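Local coordinates for protein glucose-1-phosphate uridylyltransferase (Sphingomonas elodea, PDB 2UX8) that probably catalyses the transfer of a uridylyl group from UTP to alpha-D-glucose 1-phosphate, giving UDP-glucose and diphosphate, and holds the sugar phosphate in this crystal, at residues R45-Y50 against D141-G146; P148-Q153 against I213-L218; D156-V161 against I217-V222; N164-E169 against D241-M246; Y262-K267 against I271-A276. One frame throughout, in Å; residues are numbered along the deposited sequence.

Interaction 1. Residues R45-Y50 against D141-G146; sequences RPLIQY and DDFMFG
Phe-143 drives its ring edge into the face of Tyr-50 in a T-shaped pair, with centroids 4.7 Å apart and planes at 85°. The leading atom is Phe-143 CE1, which sits over the middle of the tyrosine ring, 3.4 Å from Tyr-50 CG, while Phe-143 CZ follows toward the CD2/CE2 side. With CG anti to the backbone N (chi1 -175°), the phenylalanine ring swings out from strand 142-145 to meet helix 47-57. The opposite face of Tyr-50 carries Arg-45 CD, displaced toward the rim, so the ring is sandwiched. One turn back, Leu-47 splits its branches: CD2 comes to 4.3 Å from Phe-143 CD1, and CD1 lies 3.9 Å from Asp-141 OD1. The other oxygen of Asp-141 is salt-bridged to Lys-37. Val-277 of helix 267-279 also touches both side chains. No hydrogen bond crosses between the segments; the union therefore rests on an edge C-H of Phe-143 set against the tyrosine face and on apolar packing, with the carboxylate charge probably answered by Lys-37.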
# COMPACT_ATOMS: atom_id res chain seq x y z
N ARG C 45 -12.15 -14.26 11.95
CA ARG C 45 -10.96 -13.57 12.41
C ARG C 45 -9.75 -14.16 11.70
O ARG C 45 -9.71 -15.35 11.42
CB ARG C 45 -10.74 -13.71 13.92
CG ARG C 45 -11.92 -14.18 14.72
CD ARG C 45 -11.65 -14.07 16.20
NE ARG C 45 -12.07 -12.78 16.72
CZ ARG C 45 -11.38 -12.09 17.62
NH1 ARG C 45 -10.25 -12.57 18.07
NH2 ARG C 45 -11.82 -10.93 18.08
N PRO C 46 -8.75 -13.32 11.40
CA PRO C 46 -7.55 -13.80 10.73
C PRO C 46 -6.63 -14.49 11.72
O PRO C 46 -6.63 -14.15 12.91
CB PRO C 46 -6.93 -12.52 10.18
CG PRO C 46 -7.34 -11.49 11.20
CD PRO C 46 -8.77 -11.84 11.46
N LEU C 47 -5.84 -15.45 11.24
CA LEU C 47 -4.90 -16.19 12.08
C LEU C 47 -4.11 -15.34 13.08
O LEU C 47 -4.01 -15.72 14.24
CB LEU C 47 -3.93 -16.97 11.19
CG LEU C 47 -4.58 -18.12 10.42
CD1 LEU C 47 -3.65 -18.60 9.32
CD2 LEU C 47 -4.91 -19.24 11.38
N ILE C 48 -3.54 -14.20 12.67
CA ILE C 48 -2.80 -13.37 13.63
C ILE C 48 -3.68 -12.83 14.74
O ILE C 48 -3.21 -12.64 15.86
CB ILE C 48 -2.15 -12.12 13.03
CG1 ILE C 48 -2.62 -11.95 11.60
CG2 ILE C 48 -0.64 -12.17 13.20
CD1 ILE C 48 -2.96 -10.53 11.30
N GLN C 49 -4.94 -12.54 14.41
CA GLN C 49 -5.86 -12.02 15.41
C GLN C 49 -5.92 -13.03 16.55
O GLN C 49 -5.72 -12.66 17.72
CB GLN C 49 -7.24 -11.79 14.81
CG GLN C 49 -8.21 -11.13 15.76
CD GLN C 49 -7.70 -9.81 16.26
OE1 GLN C 49 -7.62 -8.84 15.50
NE2 GLN C 49 -7.34 -9.74 17.53
N TYR C 50 -6.16 -14.30 16.23
CA TYR C 50 -6.22 -15.33 17.26
C TYR C 50 -4.94 -15.35 18.08
O TYR C 50 -4.97 -15.42 19.31
CB TYR C 50 -6.42 -16.71 16.66
CG TYR C 50 -7.83 -16.97 16.20
CD1 TYR C 50 -8.19 -16.80 14.87
CD2 TYR C 50 -8.81 -17.37 17.11
CE1 TYR C 50 -9.49 -17.01 14.44
CE2 TYR C 50 -10.13 -17.58 16.69
CZ TYR C 50 -10.45 -17.40 15.35
OH TYR C 50 -11.73 -17.59 14.88
N ASP C 141 0.28 -19.89 12.13
CA ASP C 141 -0.19 -21.05 11.38
C ASP C 141 -0.63 -22.17 12.32
O ASP C 141 -1.45 -23.01 11.95
CB ASP C 141 0.89 -21.59 10.45
CG ASP C 141 0.79 -21.03 9.04
OD1 ASP C 141 -0.05 -20.13 8.81
OD2 ASP C 141 1.56 -21.49 8.17
N ASP C 142 -0.06 -22.19 13.52
CA ASP C 142 -0.44 -23.19 14.51
C ASP C 142 -1.62 -22.63 15.30
O ASP C 142 -1.46 -21.89 16.28
CB ASP C 142 0.75 -23.52 15.42
CG ASP C 142 1.66 -24.57 14.82
OD1 ASP C 142 2.85 -24.64 15.19
OD2 ASP C 142 1.18 -25.35 13.97
N PHE C 143 -2.81 -22.97 14.82
CA PHE C 143 -4.05 -22.53 15.42
C PHE C 143 -4.28 -23.38 16.67
O PHE C 143 -4.49 -24.59 16.60
CB PHE C 143 -5.19 -22.70 14.40
CG PHE C 143 -6.50 -22.17 14.85
CD1 PHE C 143 -6.73 -20.81 14.95
CD2 PHE C 143 -7.50 -23.05 15.28
CE1 PHE C 143 -7.93 -20.32 15.46
CE2 PHE C 143 -8.70 -22.57 15.79
CZ PHE C 143 -8.91 -21.21 15.89
N MET C 144 -4.20 -22.73 17.83
CA MET C 144 -4.37 -23.42 19.10
C MET C 144 -5.76 -23.18 19.68
O MET C 144 -6.06 -22.12 20.22
CB MET C 144 -3.30 -22.96 20.10
CG MET C 144 -1.88 -23.07 19.55
SD MET C 144 -1.44 -24.76 19.07
CE MET C 144 -0.59 -25.30 20.56
N PHE C 145 -6.60 -24.20 19.57
CA PHE C 145 -7.97 -24.11 20.04
C PHE C 145 -8.16 -24.68 21.45
O PHE C 145 -7.93 -25.87 21.68
CB PHE C 145 -8.88 -24.84 19.05
CG PHE C 145 -10.32 -24.48 19.17
CD1 PHE C 145 -10.70 -23.17 19.43
CD2 PHE C 145 -11.31 -25.43 18.98
CE1 PHE C 145 -12.03 -22.81 19.49
CE2 PHE C 145 -12.65 -25.09 19.03
CZ PHE C 145 -13.01 -23.78 19.29
N GLY C 146 -8.59 -23.84 22.38
CA GLY C 146 -8.82 -24.29 23.74
C GLY C 146 -8.82 -23.16 24.75
O GLY C 146 -8.44 -22.04 24.41

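Interaction 2. Residues P148-Q153 against I213-L218. With G1P (1-O-phosphono-alpha-D-glucopyranose), chain K.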
# COMPACT_ATOMS: atom_id res chain seq x y z
N PRO C 148 -7.64 -22.27 28.80
CA PRO C 148 -7.17 -20.97 28.34
C PRO C 148 -6.39 -21.16 27.05
O PRO C 148 -6.21 -22.28 26.59
CB PRO C 148 -6.25 -20.50 29.46
CG PRO C 148 -6.75 -21.22 30.65
CD PRO C 148 -7.03 -22.60 30.10
N GLY C 149 -5.93 -20.05 26.48
CA GLY C 149 -5.16 -20.13 25.26
C GLY C 149 -3.82 -20.75 25.57
O GLY C 149 -3.35 -20.69 26.70
N CYS C 150 -3.20 -21.36 24.57
CA CYS C 150 -1.91 -21.99 24.75
C CYS C 150 -0.88 -21.13 25.48
O CYS C 150 -0.22 -21.59 26.41
CB CYS C 150 -1.37 -22.41 23.39
SG CYS C 150 0.03 -23.53 23.49
N LEU C 151 -0.74 -19.88 25.08
CA LEU C 151 0.25 -19.03 25.73
C LEU C 151 -0.03 -18.80 27.21
O LEU C 151 0.90 -18.74 28.02
CB LEU C 151 0.36 -17.69 24.99
CG LEU C 151 1.77 -17.17 24.65
CD1 LEU C 151 2.19 -16.12 25.66
CD2 LEU C 151 2.76 -18.33 24.58
N LYS C 152 -1.30 -18.68 27.57
CA LYS C 152 -1.66 -18.48 28.96
C LYS C 152 -1.30 -19.72 29.77
O LYS C 152 -0.72 -19.62 30.84
CB LYS C 152 -3.15 -18.17 29.12
CG LYS C 152 -3.57 -17.95 30.57
CD LYS C 152 -2.79 -16.80 31.19
CE LYS C 152 -2.79 -16.83 32.71
NZ LYS C 152 -4.15 -16.77 33.29
N GLN C 153 -1.62 -20.90 29.25
CA GLN C 153 -1.28 -22.14 29.95
C GLN C 153 0.22 -22.19 30.14
O GLN C 153 0.72 -22.59 31.19
CB GLN C 153 -1.74 -23.35 29.14
CG GLN C 153 -3.23 -23.38 28.89
CD GLN C 153 -3.71 -24.66 28.23
OE1 GLN C 153 -4.83 -24.73 27.74
NE2 GLN C 153 -2.86 -25.68 28.22
N ILE C 213 6.15 -27.23 18.90
CA ILE C 213 5.05 -26.55 18.24
C ILE C 213 5.32 -25.05 18.31
O ILE C 213 6.03 -24.59 19.19
CB ILE C 213 3.69 -26.90 18.91
CG1 ILE C 213 3.43 -28.40 18.79
CG2 ILE C 213 2.56 -26.11 18.26
CD1 ILE C 213 3.56 -28.95 17.40
N GLY C 214 4.74 -24.29 17.39
CA GLY C 214 4.95 -22.85 17.32
C GLY C 214 4.56 -21.93 18.46
O GLY C 214 3.95 -20.88 18.24
N ARG C 215 4.92 -22.30 19.68
CA ARG C 215 4.64 -21.49 20.87
C ARG C 215 5.89 -21.56 21.75
O ARG C 215 6.27 -22.64 22.21
CB ARG C 215 3.41 -22.05 21.60
CG ARG C 215 2.16 -21.14 21.59
CD ARG C 215 1.85 -20.61 20.21
NE ARG C 215 0.47 -20.19 20.04
CZ ARG C 215 -0.10 -20.06 18.84
NH1 ARG C 215 0.61 -20.33 17.76
NH2 ARG C 215 -1.38 -19.72 18.71
N TYR C 216 6.54 -20.41 21.97
CA TYR C 216 7.76 -20.37 22.77
C TYR C 216 7.80 -19.23 23.80
O TYR C 216 7.15 -18.19 23.64
CB TYR C 216 9.01 -20.16 21.90
CG TYR C 216 9.16 -21.02 20.66
CD1 TYR C 216 8.26 -20.93 19.60
CD2 TYR C 216 10.26 -21.86 20.51
CE1 TYR C 216 8.46 -21.65 18.42
CE2 TYR C 216 10.46 -22.59 19.33
CZ TYR C 216 9.56 -22.47 18.30
OH TYR C 216 9.79 -23.18 17.14
N ILE C 217 8.58 -19.46 24.85
CA ILE C 217 8.84 -18.47 25.89
C ILE C 217 10.33 -18.64 26.09
O ILE C 217 10.77 -19.65 26.62
CB ILE C 217 8.13 -18.78 27.19
CG1 ILE C 217 6.64 -18.49 27.04
CG2 ILE C 217 8.74 -17.93 28.31
CD1 ILE C 217 5.86 -18.57 28.34
N LEU C 218 11.11 -17.66 25.66
CA LEU C 218 12.55 -17.76 25.75
C LEU C 218 13.23 -16.69 26.58
O LEU C 218 12.72 -15.60 26.76
CB LEU C 218 13.13 -17.73 24.34
CG LEU C 218 12.56 -18.85 23.50
CD1 LEU C 218 12.77 -18.53 22.05
CD2 LEU C 218 13.21 -20.19 23.89
C1 G1P K . 9.66 -24.46 13.10
C2 G1P K . 10.75 -25.00 14.04
C3 G1P K . 10.50 -26.50 14.28
C4 G1P K . 9.13 -26.64 14.94
C5 G1P K . 8.07 -26.06 13.98
C6 G1P K . 6.68 -26.17 14.63
O1 G1P K . 9.76 -25.14 11.83
O2 G1P K . 12.03 -24.81 13.42
O3 G1P K . 11.50 -27.01 15.15
O4 G1P K . 8.87 -28.02 15.18
O5 G1P K . 8.35 -24.65 13.72
O6 G1P K . 5.68 -25.64 13.77
P G1P K . 8.75 -24.47 10.74
O1P G1P K . 9.04 -23.03 10.58
O2P G1P K . 8.91 -25.23 9.34
O3P G1P K . 7.22 -24.65 11.23
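Leu-151 and Arg-215 bring the backbones closest, with CA atoms 7.0 Å apart, where the first turn of helix 150-161 faces strand 215-218, just after an inverse gamma turn centred on Gly-214. The aliphatic base of Arg-215 makes the contact: its CG lies 3.7 Å from Cys-150 SG and 4.1 Å from Leu-151 CD2. Cys-150 directs SG there by standing anti to its own backbone N (chi1 -166°). A bend at chi2 (48°) then turns the arginine chain, whose guanidinium forms a salt bridge with Glu-54; the other oxygen of that carboxylate accepts from Leu-151 N, so a single glutamate ties both segments together. Tyr-216 has its CB pointing away from the helix, and its OH lies 3.7 Å from G1P C2. Gly-214 N is 3.9 Å from G1P C6. A helix packed behind a strand that turns one side chain to the helix and the next to the ligand is what the alpha/beta nucleotidyltransferase fold of the GT-A clan provides at its sugar-phosphate pocket.

Interaction 3. Residues D156-V161 against I217-V222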
# COMPACT_ATOMS: atom_id res chain seq x y z
N ASP C 156 1.52 -19.76 32.74
CA ASP C 156 1.16 -20.29 34.05
C ASP C 156 2.27 -21.19 34.57
O ASP C 156 2.63 -21.14 35.74
CB ASP C 156 -0.14 -21.10 33.95
CG ASP C 156 -1.38 -20.22 34.00
OD1 ASP C 156 -2.48 -20.69 33.63
OD2 ASP C 156 -1.26 -19.06 34.43
N ALA C 157 2.81 -22.02 33.68
CA ALA C 157 3.90 -22.92 34.03
C ALA C 157 5.20 -22.15 34.14
O ALA C 157 6.10 -22.56 34.86
CB ALA C 157 4.05 -24.01 32.99
N TYR C 158 5.30 -21.04 33.42
CA TYR C 158 6.50 -20.23 33.45
C TYR C 158 6.64 -19.63 34.85
O TYR C 158 7.71 -19.70 35.46
CB TYR C 158 6.42 -19.11 32.40
CG TYR C 158 7.54 -18.11 32.51
CD1 TYR C 158 8.86 -18.49 32.24
CD2 TYR C 158 7.30 -16.80 32.92
CE1 TYR C 158 9.92 -17.59 32.38
CE2 TYR C 158 8.35 -15.89 33.07
CZ TYR C 158 9.66 -16.29 32.80
OH TYR C 158 10.70 -15.40 32.94
N ASN C 159 5.54 -19.06 35.34
CA ASN C 159 5.50 -18.44 36.67
C ASN C 159 6.03 -19.33 37.78
O ASN C 159 6.38 -18.84 38.85
CB ASN C 159 4.06 -18.06 37.05
CG ASN C 159 3.58 -16.82 36.34
OD1 ASN C 159 4.12 -15.73 36.53
ND2 ASN C 159 2.55 -16.97 35.53
N LYS C 160 6.05 -20.63 37.54
CA LYS C 160 6.53 -21.55 38.56
C LYS C 160 7.91 -22.14 38.32
O LYS C 160 8.67 -22.31 39.27
CB LYS C 160 5.51 -22.66 38.80
CG LYS C 160 5.19 -23.50 37.61
CD LYS C 160 4.20 -24.59 37.96
CE LYS C 160 4.82 -25.69 38.82
NZ LYS C 160 3.84 -26.77 39.17
N VAL C 161 8.23 -22.46 37.07
CA VAL C 161 9.55 -23.02 36.79
C VAL C 161 10.54 -22.10 36.09
O VAL C 161 11.75 -22.36 36.13
CB VAL C 161 9.42 -24.32 36.00
CG1 VAL C 161 10.78 -24.97 35.88
CG2 VAL C 161 8.45 -25.24 36.70
N ILE C 217 8.58 -19.46 24.85
CA ILE C 217 8.84 -18.47 25.89
C ILE C 217 10.33 -18.64 26.09
O ILE C 217 10.77 -19.65 26.62
CB ILE C 217 8.13 -18.78 27.19
CG1 ILE C 217 6.64 -18.49 27.04
CG2 ILE C 217 8.74 -17.93 28.31
CD1 ILE C 217 5.86 -18.57 28.34
N LEU C 218 11.11 -17.66 25.66
CA LEU C 218 12.55 -17.76 25.75
C LEU C 218 13.23 -16.69 26.58
O LEU C 218 12.72 -15.60 26.76
CB LEU C 218 13.13 -17.73 24.34
CG LEU C 218 12.56 -18.85 23.50
CD1 LEU C 218 12.77 -18.53 22.05
CD2 LEU C 218 13.21 -20.19 23.89
N GLN C 219 14.41 -17.03 27.08
CA GLN C 219 15.19 -16.10 27.89
C GLN C 219 16.10 -15.31 26.96
O GLN C 219 16.54 -15.81 25.92
CB GLN C 219 16.02 -16.86 28.93
CG GLN C 219 15.15 -17.55 29.97
CD GLN C 219 14.29 -16.56 30.73
OE1 GLN C 219 13.11 -16.79 30.96
NE2 GLN C 219 14.88 -15.45 31.13
N PRO C 220 16.39 -14.06 27.33
CA PRO C 220 17.24 -13.17 26.55
C PRO C 220 18.58 -13.75 26.09
O PRO C 220 19.14 -13.29 25.09
CB PRO C 220 17.39 -11.94 27.45
CG PRO C 220 17.20 -12.50 28.83
CD PRO C 220 16.04 -13.45 28.62
N GLU C 221 19.08 -14.77 26.78
CA GLU C 221 20.35 -15.36 26.39
C GLU C 221 20.22 -16.00 25.01
O GLU C 221 21.21 -16.15 24.29
CB GLU C 221 20.82 -16.42 27.40
CG GLU C 221 20.00 -16.54 28.69
CD GLU C 221 20.00 -15.27 29.55
OE1 GLU C 221 21.01 -14.53 29.54
OE2 GLU C 221 18.99 -15.04 30.26
N VAL C 222 19.00 -16.37 24.64
CA VAL C 222 18.78 -16.98 23.33
C VAL C 222 18.99 -15.97 22.21
O VAL C 222 19.47 -16.32 21.14
CB VAL C 222 17.37 -17.59 23.22
CG1 VAL C 222 17.25 -18.34 21.89
CG2 VAL C 222 17.11 -18.52 24.40
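Ile-217 opens the contact by offering both of its methyl ends to Tyr-158: CG2 approaches ring atom CD1 of the tyrosine at 4.0 Å, and CD1 of the isoleucine lies 4.1 Å from Tyr-158 CB. The tyrosine can lean over the strand because its CG stands anti to the backbone N (chi1 172°), which carries the ring outward from helix 150-161. The CB of Leu-218 points away from the helix, and its side chain touches Asn-164. This is the layered alpha/beta arrangement of the fold: helix 150-161 leads into strand 164-170, which pairs antiparallel with 215-218, and the helix lies across the face to which Ile-217 points. At Gln-219 the chain leaves the strand; its side chain, bent at chi2 (-60°), brings the amide to the hydroxyl end of Tyr-158 with amide and ring planes 13° apart. Replacing Tyr-158 by an alanine would probably strip Ile-217 CG2 of its ring contact and leave the Gln-219 amide freer to turn. Beyond Pro-220 the chain passes into helix 221-228.

Interaction 4. Residues N164-E169 against D241-M246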
# COMPACT_ATOMS: atom_id res chain seq x y z
N ASN C 164 13.14 -21.57 29.95
CA ASN C 164 12.58 -21.62 28.61
C ASN C 164 11.51 -22.70 28.48
O ASN C 164 11.64 -23.78 29.04
CB ASN C 164 13.70 -21.87 27.59
CG ASN C 164 14.92 -21.01 27.84
OD1 ASN C 164 15.84 -21.41 28.56
ND2 ASN C 164 14.93 -19.81 27.27
N LEU C 165 10.45 -22.39 27.75
CA LEU C 165 9.37 -23.33 27.54
C LEU C 165 8.93 -23.35 26.08
O LEU C 165 9.06 -22.35 25.37
CB LEU C 165 8.16 -22.98 28.41
CG LEU C 165 8.25 -23.01 29.94
CD1 LEU C 165 8.71 -21.65 30.43
CD2 LEU C 165 6.89 -23.32 30.54
N ILE C 166 8.41 -24.49 25.66
CA ILE C 166 7.92 -24.65 24.30
C ILE C 166 6.74 -25.60 24.34
O ILE C 166 6.64 -26.44 25.22
CB ILE C 166 9.00 -25.26 23.38
CG1 ILE C 166 9.57 -26.52 24.02
CG2 ILE C 166 10.09 -24.24 23.10
CD1 ILE C 166 10.53 -27.28 23.14
N CYS C 167 5.83 -25.44 23.39
CA CYS C 167 4.67 -26.32 23.34
C CYS C 167 5.11 -27.64 22.71
O CYS C 167 5.78 -27.65 21.68
CB CYS C 167 3.56 -25.69 22.51
SG CYS C 167 2.04 -26.60 22.58
N ALA C 168 4.73 -28.74 23.35
CA ALA C 168 5.11 -30.06 22.85
C ALA C 168 3.87 -30.87 22.52
O ALA C 168 2.83 -30.73 23.16
CB ALA C 168 5.96 -30.79 23.89
N GLU C 169 4.02 -31.74 21.52
CA GLU C 169 2.92 -32.56 21.05
C GLU C 169 3.42 -33.84 20.40
O GLU C 169 4.31 -33.81 19.54
CB GLU C 169 2.10 -31.73 20.06
CG GLU C 169 0.85 -32.37 19.51
CD GLU C 169 0.16 -31.44 18.52
OE1 GLU C 169 -0.08 -30.27 18.89
OE2 GLU C 169 -0.13 -31.89 17.39
N ASP C 241 19.07 -24.81 17.08
CA ASP C 241 20.44 -24.91 17.55
C ASP C 241 20.76 -23.91 18.60
O ASP C 241 21.79 -24.03 19.24
CB ASP C 241 21.50 -24.64 16.48
CG ASP C 241 20.92 -24.57 15.12
OD1 ASP C 241 20.49 -23.47 14.71
OD2 ASP C 241 20.89 -25.64 14.48
N ALA C 242 19.96 -22.87 18.76
CA ALA C 242 20.32 -21.88 19.76
C ALA C 242 19.73 -22.24 21.08
O ALA C 242 20.35 -22.03 22.12
CB ALA C 242 19.88 -20.48 19.34
N MET C 243 18.52 -22.79 21.06
CA MET C 243 17.87 -23.22 22.29
C MET C 243 18.71 -24.34 22.88
O MET C 243 18.87 -24.44 24.09
CB MET C 243 16.47 -23.72 21.99
CG MET C 243 15.62 -22.68 21.33
SD MET C 243 13.93 -23.19 21.27
CE MET C 243 13.91 -24.05 19.69
N GLN C 244 19.21 -25.19 21.99
CA GLN C 244 20.08 -26.32 22.30
C GLN C 244 21.15 -25.89 23.29
O GLN C 244 21.28 -26.43 24.39
CB GLN C 244 20.76 -26.74 21.00
CG GLN C 244 20.33 -28.06 20.44
CD GLN C 244 20.90 -29.19 21.23
OE1 GLN C 244 22.00 -29.09 21.76
NE2 GLN C 244 20.16 -30.29 21.32
N ARG C 245 21.92 -24.90 22.87
CA ARG C 245 23.02 -24.38 23.67
C ARG C 245 22.62 -23.92 25.04
O ARG C 245 23.44 -23.43 25.80
CB ARG C 245 23.73 -23.24 22.94
CG ARG C 245 24.87 -23.70 22.06
CD ARG C 245 26.10 -22.90 22.35
NE ARG C 245 26.35 -21.92 21.31
CZ ARG C 245 26.63 -20.65 21.54
NH1 ARG C 245 26.70 -20.20 22.78
NH2 ARG C 245 26.86 -19.83 20.52
N MET C 246 21.34 -24.07 25.36
CA MET C 246 20.88 -23.66 26.66
C MET C 246 20.11 -24.71 27.41
O MET C 246 19.15 -24.43 28.11
CB MET C 246 20.07 -22.37 26.56
CG MET C 246 20.93 -21.19 26.17
SD MET C 246 20.24 -19.60 26.63
CE MET C 246 18.66 -20.05 27.19
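The flat amide of Asn-164 meets a methyl group: Met-246 CE stands beyond its two terminal atoms and clearly out of its plane, 3.9 Å from Asn-164 CG, so it is placed neither squarely over a face nor squarely at an edge. The two side chains cross at about a right angle, and the methionine reaches the amide through the bend at its last torsion, which turns CE toward the strand. Gln-219, Leu-218 and Phe-252 also touch the Asn-164 side chain, and Val-222 of helix 221-228 touches both Asn-164 and Met-246. The second point of touch is wholly apolar. Ile-166, two residues along strand 164-170 and therefore on the same side of it, puts its CG2 branch 4.4 Å from Met-243 SD. Met-243 reaches it with a chain that is extended at chi2 (-170°), spanning a wide separation: the CA atoms of Ile-166 and Met-243 are 10.3 Å apart. With 125 Å² buried in all and no hydrogen bond across, the two segments meet at little more than side-chain ends. Phe-252 of the neighbouring strand and Tyr-216 each touch both Ile-166 and Met-243, filling in the layer between strand and helix 240-244. Since Tyr-216 belongs to the glucose 1-phosphate site and the Met-243 side chain comes within about 6 Å of the ligand, the Ile-166/Met-243 end is consistent with a second shell behind Tyr-216 in the nucleotidyltransferase fold.

Interaction 5. Residues Y262-K267 against I271-A276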
# COMPACT_ATOMS: atom_id res chain seq x y z
N TYR C 262 -4.58 -27.09 15.38
CA TYR C 262 -4.85 -27.34 13.98
C TYR C 262 -3.74 -26.71 13.16
O TYR C 262 -3.42 -25.53 13.32
CB TYR C 262 -6.20 -26.75 13.57
CG TYR C 262 -7.36 -27.39 14.29
CD1 TYR C 262 -7.72 -26.96 15.57
CD2 TYR C 262 -8.06 -28.45 13.72
CE1 TYR C 262 -8.75 -27.58 16.27
CE2 TYR C 262 -9.10 -29.08 14.41
CZ TYR C 262 -9.44 -28.64 15.69
OH TYR C 262 -10.44 -29.26 16.39
N ASP C 263 -3.15 -27.51 12.29
CA ASP C 263 -2.07 -27.02 11.45
C ASP C 263 -2.65 -26.30 10.23
O ASP C 263 -2.87 -26.91 9.19
CB ASP C 263 -1.19 -28.20 11.01
CG ASP C 263 0.07 -27.75 10.29
OD1 ASP C 263 0.32 -26.53 10.21
OD2 ASP C 263 0.81 -28.63 9.81
N CYS C 264 -2.91 -25.01 10.37
CA CYS C 264 -3.43 -24.23 9.26
C CYS C 264 -2.32 -23.97 8.25
O CYS C 264 -2.45 -23.14 7.37
CB CYS C 264 -4.02 -22.93 9.77
SG CYS C 264 -5.48 -23.28 10.75
N GLY C 265 -1.22 -24.70 8.41
CA GLY C 265 -0.10 -24.58 7.51
C GLY C 265 -0.42 -25.36 6.25
O GLY C 265 0.12 -25.09 5.17
N ASP C 266 -1.31 -26.34 6.37
CA ASP C 266 -1.74 -27.12 5.22
C ASP C 266 -3.26 -27.02 5.06
O ASP C 266 -4.00 -26.93 6.03
CB ASP C 266 -1.28 -28.58 5.36
CG ASP C 266 -2.28 -29.44 6.09
OD1 ASP C 266 -3.13 -30.07 5.42
OD2 ASP C 266 -2.22 -29.47 7.34
N LYS C 267 -3.72 -27.01 3.82
CA LYS C 267 -5.13 -26.87 3.51
C LYS C 267 -6.12 -27.68 4.32
O LYS C 267 -7.15 -27.15 4.72
CB LYS C 267 -5.37 -27.13 2.03
CG LYS C 267 -4.49 -26.29 1.14
CD LYS C 267 -4.75 -26.56 -0.32
CE LYS C 267 -3.64 -25.96 -1.17
NZ LYS C 267 -3.91 -26.12 -2.63
N ILE C 271 -9.13 -26.09 6.82
CA ILE C 271 -10.55 -26.40 6.72
C ILE C 271 -11.10 -27.01 8.00
O ILE C 271 -12.19 -26.66 8.46
CB ILE C 271 -10.81 -27.30 5.50
CG1 ILE C 271 -10.84 -26.42 4.25
CG2 ILE C 271 -12.12 -28.05 5.65
CD1 ILE C 271 -10.55 -27.15 2.97
N GLN C 272 -10.34 -27.92 8.60
CA GLN C 272 -10.77 -28.56 9.83
C GLN C 272 -10.92 -27.53 10.93
O GLN C 272 -11.88 -27.58 11.69
CB GLN C 272 -9.78 -29.65 10.23
CG GLN C 272 -9.93 -30.90 9.41
CD GLN C 272 -8.75 -31.83 9.54
OE1 GLN C 272 -8.10 -31.87 10.58
NE2 GLN C 272 -8.47 -32.60 8.50
N ALA C 273 -9.99 -26.58 11.01
CA ALA C 273 -10.08 -25.55 12.04
C ALA C 273 -11.37 -24.74 11.88
O ALA C 273 -12.07 -24.50 12.86
CB ALA C 273 -8.88 -24.62 11.97
N ASN C 274 -11.66 -24.34 10.65
CA ASN C 274 -12.87 -23.56 10.34
C ASN C 274 -14.12 -24.30 10.79
O ASN C 274 -15.04 -23.71 11.34
CB ASN C 274 -12.96 -23.31 8.83
CG ASN C 274 -12.29 -22.02 8.41
OD1 ASN C 274 -12.91 -20.96 8.45
ND2 ASN C 274 -11.02 -22.09 8.02
N LEU C 275 -14.15 -25.59 10.53
CA LEU C 275 -15.29 -26.41 10.90
C LEU C 275 -15.44 -26.50 12.42
O LEU C 275 -16.54 -26.33 12.97
CB LEU C 275 -15.12 -27.80 10.31
CG LEU C 275 -16.16 -28.82 10.73
CD1 LEU C 275 -17.55 -28.28 10.41
CD2 LEU C 275 -15.89 -30.12 10.00
N ALA C 276 -14.33 -26.76 13.09
CA ALA C 276 -14.31 -26.89 14.53
C ALA C 276 -14.84 -25.65 15.21
O ALA C 276 -15.71 -25.72 16.07
CB ALA C 276 -12.89 -27.17 15.01
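Tyr-262 lies with one ring face over the backbone of helix 267-279, and this is the close-packed half of the contact. Ala-273 CA is 4.2 Å from the ring centroid and 23° off the normal, a CH-pi approach displaced toward the rim. The methyl of Ala-273 fits beneath the root of the side chain, 3.8 Å from Tyr-262 CB, and also meets Cys-264 SG at 3.9 Å. One turn on, Ala-276 CB reaches the phenol end, 3.8 Å from Tyr-262 CZ. Small residues at these two positions let the ring come down so near. A serine in place of Tyr-262 would probably take the ring's cover from the methyls of Ala-273 and Ala-276 and open a gap between strand 260-263 and the helix. The other side is looser, and Gln-272 and Lys-267 there are partly exposed. The side chain of Gln-272 meets the ring only at its CB, 4.1 Å from Tyr-262 CD2, and Lys-267 joins by its backbone: its O accepts from Ile-271 N at 3.1 Å with an N-H...O angle of 164°, the first-turn bond. The side chain of Lys-267 leads away to a salt bridge with Asp-44 of the second subunit. Apolar and CH-pi contacts, with the backbone bond, hold strand to helix, while Lys-267 probably adds an ion pair to an interface otherwise packed by Ile-271, Gln-272 and Leu-275.

Strand 142-145 is the hub between interactions 1, 2 and 5. Asp-142 OD1 lies 2.9 Å from Gly-214 N, probably a hydrogen bond, and makes a weak one to O6 of the sugar, linking interaction 1 to the pocket residues of interaction 2. Phe-143 O and Tyr-262 N, 2.8 Å apart, pair that strand with the one in interaction 5. Interactions 2 and 3 share Ile-217 and Leu-218 of strand 215-218 and use successive parts of helix 150-161. Interaction 4 joins both through Ile-217 O and Leu-165 N, 3.0 Å apart in the main sheet. Interactions 3 and 5 have centres about 29 Å apart, on opposite sides of the chain's centre; interactions 1 and 5 touch the second subunit.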